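Long-range contacts in CsuC (Acinetobacter baumannii, PDB 6FJY), which acts as the periplasmic chaperone of archaic chaperone-usher Csu pili, holding the tip adhesin subunit CsuE in a pre-assembly complex by donor-strand complementation: residues 1-6 with 21-26; 31-36 with 62-67. All coordinates share one frame; numbering follows the deposited sequence.

Interaction 1. Residues 1-6 with 21-26; sequences ATFLIW and VWLQNT
The CD2 methyl of L23 is the bump that fills the hollow between F3 and I5 on the buried face of the ladder pairing strand 3-6 with strand 18-25, 3.5 Å from F3 CZ and 3.6 Å from I5 CG1. L23 CG stands anti to its carbonyl carbon (chi1 -67°), and the F3 ring, paired across from N25, reaches diagonally along the ladder so that CZ, with CE2 close behind, touches the methyl. I5 CG1, anti to its own backbone N, also meets V21 CG1. On the other face L4 CD2 rests against Q24 CB, the two side chains running the same way. Beyond them W6 CG takes the crowded place between backbone N and carbonyl carbon (chi1 63°), which turns the indole back over W22; W22 CD1 presses on one face near its rim, 3.3 Å from W6 CZ2, the two ring planes inclined at 36°. This is the N-terminal strand of the PapD-like, immunoglobulin-type chaperone domain, hydrogen-bonded antiparallel to the longer strand 18-25. L4 N to Q24 O and Q24 N to L4 O are hydrogen bonds of 2.9 Å each; W22 N to W6 O is shorter at 2.7 Å, its return bond longer. At the far end T2 and T26 cross at about a right angle and their hydroxyls share a hydrogen bond, beside the longer T26 N to T2 O bond. Side chains of the other protein chain pack on L4 and W6.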
loop_
_atom_site.group_PDB
_atom_site.type_symbol
_atom_site.label_atom_id
_atom_site.label_comp_id
_atom_site.label_asym_id
_atom_site.label_seq_id
_atom_site.Cartn_x
_atom_site.Cartn_y
_atom_site.Cartn_z
ATOM N N ALA A 1 3.663 -5.796 -20.265
ATOM C CA ALA A 1 4.471 -5.554 -19.071
ATOM C C ALA A 1 3.632 -5.635 -17.797
ATOM O O ALA A 1 2.633 -4.925 -17.654
ATOM C CB ALA A 1 5.155 -4.196 -19.164
ATOM N N THR A 2 4.075 -6.464 -16.850
ATOM C CA THR A 2 3.366 -6.655 -15.591
ATOM C C THR A 2 3.948 -5.690 -14.567
ATOM O O THR A 2 5.084 -5.860 -14.114
ATOM C CB THR A 2 3.495 -8.095 -15.100
ATOM O OG1 THR A 2 4.849 -8.351 -14.708
ATOM C CG2 THR A 2 3.090 -9.082 -16.189
ATOM N N PHE A 3 3.150 -4.697 -14.187
ATOM C CA PHE A 3 3.550 -3.655 -13.260
ATOM C C PHE A 3 2.950 -3.901 -11.882
ATOM O O PHE A 3 1.768 -4.229 -11.748
ATOM C CB PHE A 3 3.105 -2.296 -13.782
ATOM C CG PHE A 3 3.932 -1.172 -13.294
ATOM C CD1 PHE A 3 5.294 -1.165 -13.517
ATOM C CD2 PHE A 3 3.348 -0.103 -12.636
ATOM C CE1 PHE A 3 6.073 -0.118 -13.073
ATOM C CE2 PHE A 3 4.119 0.951 -12.189
ATOM C CZ PHE A 3 5.486 0.942 -12.407
ATOM N N LEU A 4 3.773 -3.706 -10.864
ATOM C CA LEU A 4 3.396 -3.814 -9.465
ATOM C C LEU A 4 3.746 -2.506 -8.767
ATOM O O LEU A 4 4.907 -2.084 -8.782
ATOM C CB LEU A 4 4.115 -5.005 -8.827
ATOM C CG LEU A 4 4.055 -5.291 -7.337
ATOM C CD1 LEU A 4 4.072 -6.781 -7.137
ATOM C CD2 LEU A 4 5.248 -4.674 -6.660
ATOM N N ILE A 5 2.742 -1.845 -8.198
ATOM C CA ILE A 5 2.926 -0.568 -7.518
ATOM C C ILE A 5 2.212 -0.629 -6.169
ATOM O O ILE A 5 1.012 -0.916 -6.106
ATOM C CB ILE A 5 2.428 0.622 -8.365
ATOM C CG1 ILE A 5 2.431 1.899 -7.535
ATOM C CG2 ILE A 5 1.054 0.349 -8.948
ATOM C CD1 ILE A 5 2.119 3.118 -8.343
ATOM N N TRP A 6 2.958 -0.377 -5.093
ATOM C CA TRP A 6 2.455 -0.413 -3.725
ATOM C C TRP A 6 3.313 0.504 -2.870
ATOM O O TRP A 6 4.499 0.699 -3.168
ATOM C CB TRP A 6 2.485 -1.828 -3.125
ATOM C CG TRP A 6 3.871 -2.375 -3.000
ATOM C CD1 TRP A 6 4.661 -2.821 -4.010
ATOM C CD2 TRP A 6 4.637 -2.523 -1.794
ATOM N NE1 TRP A 6 5.876 -3.234 -3.515
ATOM C CE2 TRP A 6 5.882 -3.070 -2.155
ATOM C CE3 TRP A 6 4.388 -2.244 -0.446
ATOM C CZ2 TRP A 6 6.872 -3.363 -1.222
ATOM C CZ3 TRP A 6 5.380 -2.523 0.486
ATOM C CH2 TRP A 6 6.607 -3.081 0.091
ATOM N N VAL A 21 6.937 4.768 -2.300
ATOM C CA VAL A 21 6.092 3.851 -3.052
ATOM C C VAL A 21 7.007 3.056 -3.969
ATOM O O VAL A 21 7.929 3.619 -4.565
ATOM C CB VAL A 21 5.000 4.578 -3.857
ATOM C CG1 VAL A 21 4.281 3.599 -4.766
ATOM C CG2 VAL A 21 3.984 5.246 -2.906
ATOM N N TRP A 22 6.796 1.746 -4.031
ATOM C CA TRP A 22 7.658 0.872 -4.806
ATOM C C TRP A 22 7.068 0.632 -6.184
ATOM O O TRP A 22 5.856 0.459 -6.340
ATOM C CB TRP A 22 7.883 -0.446 -4.073
ATOM C CG TRP A 22 8.642 -0.240 -2.813
ATOM C CD1 TRP A 22 8.150 -0.305 -1.549
ATOM C CD2 TRP A 22 10.028 0.093 -2.690
ATOM N NE1 TRP A 22 9.144 -0.039 -0.640
ATOM C CE2 TRP A 22 10.309 0.207 -1.315
ATOM C CE3 TRP A 22 11.063 0.290 -3.605
ATOM C CZ2 TRP A 22 11.577 0.519 -0.833
ATOM C CZ3 TRP A 22 12.329 0.590 -3.121
ATOM C CH2 TRP A 22 12.570 0.714 -1.752
ATOM N N LEU A 23 7.941 0.653 -7.185
ATOM C CA LEU A 23 7.597 0.358 -8.568
ATOM C C LEU A 23 8.434 -0.839 -8.984
ATOM O O LEU A 23 9.666 -0.743 -9.029
ATOM C CB LEU A 23 7.924 1.555 -9.456
ATOM C CG LEU A 23 7.053 2.785 -9.198
ATOM C CD1 LEU A 23 7.431 3.930 -10.133
ATOM C CD2 LEU A 23 5.573 2.442 -9.281
ATOM N N GLN A 24 7.772 -1.954 -9.293
ATOM C CA GLN A 24 8.457 -3.198 -9.596
ATOM C C GLN A 24 7.890 -3.824 -10.867
ATOM O O GLN A 24 6.677 -4.008 -10.995
ATOM C CB GLN A 24 8.359 -4.156 -8.402
ATOM C CG GLN A 24 9.238 -5.398 -8.525
ATOM C CD GLN A 24 9.385 -6.099 -7.199
ATOM O OE1 GLN A 24 8.795 -5.679 -6.203
ATOM N NE2 GLN A 24 10.173 -7.160 -7.168
ATOM N N ASN A 25 8.778 -4.111 -11.814
ATOM C CA ASN A 25 8.446 -4.786 -13.068
ATOM C C ASN A 25 8.823 -6.255 -12.932
ATOM O O ASN A 25 10.014 -6.594 -12.896
ATOM C CB ASN A 25 9.188 -4.144 -14.241
ATOM C CG ASN A 25 8.755 -4.691 -15.592
ATOM O OD1 ASN A 25 8.377 -5.856 -15.729
ATOM N ND2 ASN A 25 8.833 -3.844 -16.610
ATOM N N THR A 26 7.816 -7.124 -12.869
ATOM C CA THR A 26 8.027 -8.565 -12.821
ATOM C C THR A 26 7.877 -9.241 -14.181
ATOM O O THR A 26 8.036 -10.465 -14.270
ATOM C CB THR A 26 7.074 -9.207 -11.809
ATOM O OG1 THR A 26 5.749 -8.696 -12.012
ATOM C CG2 THR A 26 7.542 -8.928 -10.384
#

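Interaction 2. Residues 31-36 with 62-67; sequences AMVQIR and AKIKAG
Four backbone hydrogen bonds tie strand 31-41 to the end of strand 55-64 in antiparallel order. V33 and A62 form one hydrogen-bonded pair, V33 N to A62 O and A62 N to V33 O both measuring 2.8 Å, each donor lying nearly along the C=O axis. A31 and I64 form the other, but less evenly: I64 N reaches A31 O at 2.8 Å along the axis, whereas A31 N approaches I64 O at 3.0 Å from above the carbonyl plane. That skew comes where the second strand is about to end, and the N-to-C directions of the two short strand segments make 146°, well short of antiparallel. Between the two pairs K63 CA leans on A31 O in a C-H...O contact.

The side-chain contacts divide between the two faces. On the inner one the V33 and I64 side chains cross obliquely, V33 CG2 meeting I64 CG1 at 3.7 Å, and the small side chains of A31 and A62 lie on the same face. On the other, M32 leaves its backbone with CG anti to N (chi1 -174°) and then bends at chi2 and chi3, so that its CE methyl folds across to K63. M32 CE meets K63 CE at 3.8 Å, while M32 SD comes to 3.7 Å from A62 O; the lysine chain, bent at chi3, carries its end away from the partner strand.

The ladder belongs to the immunoglobulin-like, PapD-type N-terminal domain, where it joins the long strand 31-41 to the closing residues of strand 55-64. Strand 85-95 flanks 31-41 on its other edge, with V92 against V33, while H70 of strand 69-76 touches A62 and I64, and strand 3-6 packs against the inner face.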
loop_
_atom_site.group_PDB
_atom_site.type_symbol
_atom_site.label_atom_id
_atom_site.label_comp_id
_atom_site.label_asym_id
_atom_site.label_seq_id
_atom_site.Cartn_x
_atom_site.Cartn_y
_atom_site.Cartn_z
ATOM N N ALA A 31 9.263 -0.973 -19.261
ATOM C CA ALA A 31 8.155 -0.030 -19.198
ATOM C C ALA A 31 8.675 1.345 -18.797
ATOM O O ALA A 31 9.689 1.465 -18.109
ATOM C CB ALA A 31 7.089 -0.485 -18.199
ATOM N N MET A 32 7.994 2.379 -19.276
ATOM C CA MET A 32 8.267 3.757 -18.898
ATOM C C MET A 32 7.149 4.238 -17.990
ATOM O O MET A 32 5.968 3.969 -18.244
ATOM C CB MET A 32 8.373 4.670 -20.126
ATOM C CG MET A 32 8.800 6.115 -19.820
ATOM S SD MET A 32 10.567 6.295 -19.548
ATOM C CE MET A 32 11.142 5.315 -20.915
ATOM N N VAL A 33 7.526 4.963 -16.941
ATOM C CA VAL A 33 6.589 5.442 -15.934
ATOM C C VAL A 33 6.788 6.935 -15.721
ATOM O O VAL A 33 7.909 7.390 -15.473
ATOM C CB VAL A 33 6.778 4.687 -14.606
ATOM C CG1 VAL A 33 5.788 5.161 -13.590
ATOM C CG2 VAL A 33 6.641 3.193 -14.844
ATOM N N GLN A 34 5.693 7.679 -15.771
ATOM C CA GLN A 34 5.640 9.079 -15.386
ATOM C C GLN A 34 4.866 9.181 -14.083
ATOM O O GLN A 34 3.888 8.455 -13.880
ATOM C CB GLN A 34 4.959 9.939 -16.451
ATOM C CG GLN A 34 4.950 11.427 -16.112
ATOM C CD GLN A 34 3.950 12.223 -16.937
ATOM O OE1 GLN A 34 3.134 11.658 -17.662
ATOM N NE2 GLN A 34 4.001 13.544 -16.812
ATOM N N ILE A 35 5.341 10.040 -13.186
ATOM C CA ILE A 35 4.768 10.217 -11.859
ATOM C C ILE A 35 4.452 11.690 -11.663
ATOM O O ILE A 35 5.317 12.543 -11.871
ATOM C CB ILE A 35 5.728 9.724 -10.762
ATOM C CG1 ILE A 35 6.101 8.258 -11.003
ATOM C CG2 ILE A 35 5.083 9.837 -9.415
ATOM C CD1 ILE A 35 7.397 8.074 -11.784
ATOM N N ARG A 36 3.212 11.993 -11.293
ATOM C CA ARG A 36 2.807 13.345 -10.922
ATOM C C ARG A 36 1.974 13.293 -9.645
ATOM O O ARG A 36 1.351 12.278 -9.336
ATOM C CB ARG A 36 2.005 14.023 -12.037
ATOM C CG ARG A 36 2.841 14.421 -13.256
ATOM C CD ARG A 36 1.963 14.883 -14.398
ATOM N NE ARG A 36 1.150 13.795 -14.932
ATOM C CZ ARG A 36 0.204 13.951 -15.853
ATOM N NH1 ARG A 36 -0.059 15.158 -16.338
ATOM N NH2 ARG A 36 -0.486 12.905 -16.283
ATOM N N ALA A 62 10.576 7.520 -14.747
ATOM C CA ALA A 62 11.531 6.430 -14.607
ATOM C C ALA A 62 11.275 5.359 -15.655
ATOM O O ALA A 62 10.133 5.106 -16.052
ATOM C CB ALA A 62 11.466 5.790 -13.219
ATOM N N LYS A 63 12.362 4.714 -16.072
ATOM C CA LYS A 63 12.307 3.519 -16.900
ATOM C C LYS A 63 12.450 2.325 -15.967
ATOM O O LYS A 63 13.454 2.205 -15.256
ATOM C CB LYS A 63 13.410 3.528 -17.956
ATOM C CG LYS A 63 13.346 2.390 -18.970
ATOM C CD LYS A 63 14.530 2.439 -19.933
ATOM C CE LYS A 63 14.608 3.766 -20.675
ATOM N NZ LYS A 63 15.665 3.746 -21.736
ATOM N N ILE A 64 11.426 1.479 -15.933
ATOM C CA ILE A 64 11.408 0.299 -15.079
ATOM C C ILE A 64 11.609 -0.895 -15.997
ATOM O O ILE A 64 10.654 -1.377 -16.620
ATOM C CB ILE A 64 10.108 0.173 -14.278
ATOM C CG1 ILE A 64 9.708 1.529 -13.701
ATOM C CG2 ILE A 64 10.286 -0.844 -13.153
ATOM C CD1 ILE A 64 10.688 2.060 -12.692
ATOM N N LYS A 65 12.847 -1.375 -16.075
ATOM C CA LYS A 65 13.169 -2.498 -16.935
ATOM C C LYS A 65 12.746 -3.784 -16.244
ATOM O O LYS A 65 12.417 -3.801 -15.055
ATOM C CB LYS A 65 14.667 -2.520 -17.262
ATOM C CG LYS A 65 15.178 -1.206 -17.854
ATOM C CD LYS A 65 16.698 -1.050 -17.796
ATOM C CE LYS A 65 17.106 0.344 -18.308
ATOM N NZ LYS A 65 18.578 0.632 -18.308
ATOM N N ALA A 66 12.746 -4.867 -17.014
ATOM C CA ALA A 66 12.360 -6.173 -16.501
ATOM C C ALA A 66 13.205 -6.540 -15.289
ATOM O O ALA A 66 14.435 -6.469 -15.330
ATOM C CB ALA A 66 12.518 -7.227 -17.599
ATOM N N GLY A 67 12.538 -6.889 -14.191
ATOM C CA GLY A 67 13.232 -7.274 -12.982
ATOM C C GLY A 67 13.682 -6.128 -12.106
ATOM O O GLY A 67 14.311 -6.376 -11.069
#

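Interactions 1 and 2 follow one another along the chain, the first closing before the second opens, and their centres lie about 9 Å apart in the PapD-like N-terminal domain. Strands 18-25 and 31-41 are successive in sequence, yet each pairs with a different partner, and all four strands belong to one connected set, in which 69-76 bridges 18-25 and 55-64. The contacts meet directly: F3 packs on V33 through the core, and N25 probably bonds through its side-chain ND2 to I64 O and through its backbone O to G67 N. The N-terminal strand of the chaperone is thereby joined to the same core as the ladder of 31-41 with 55-64.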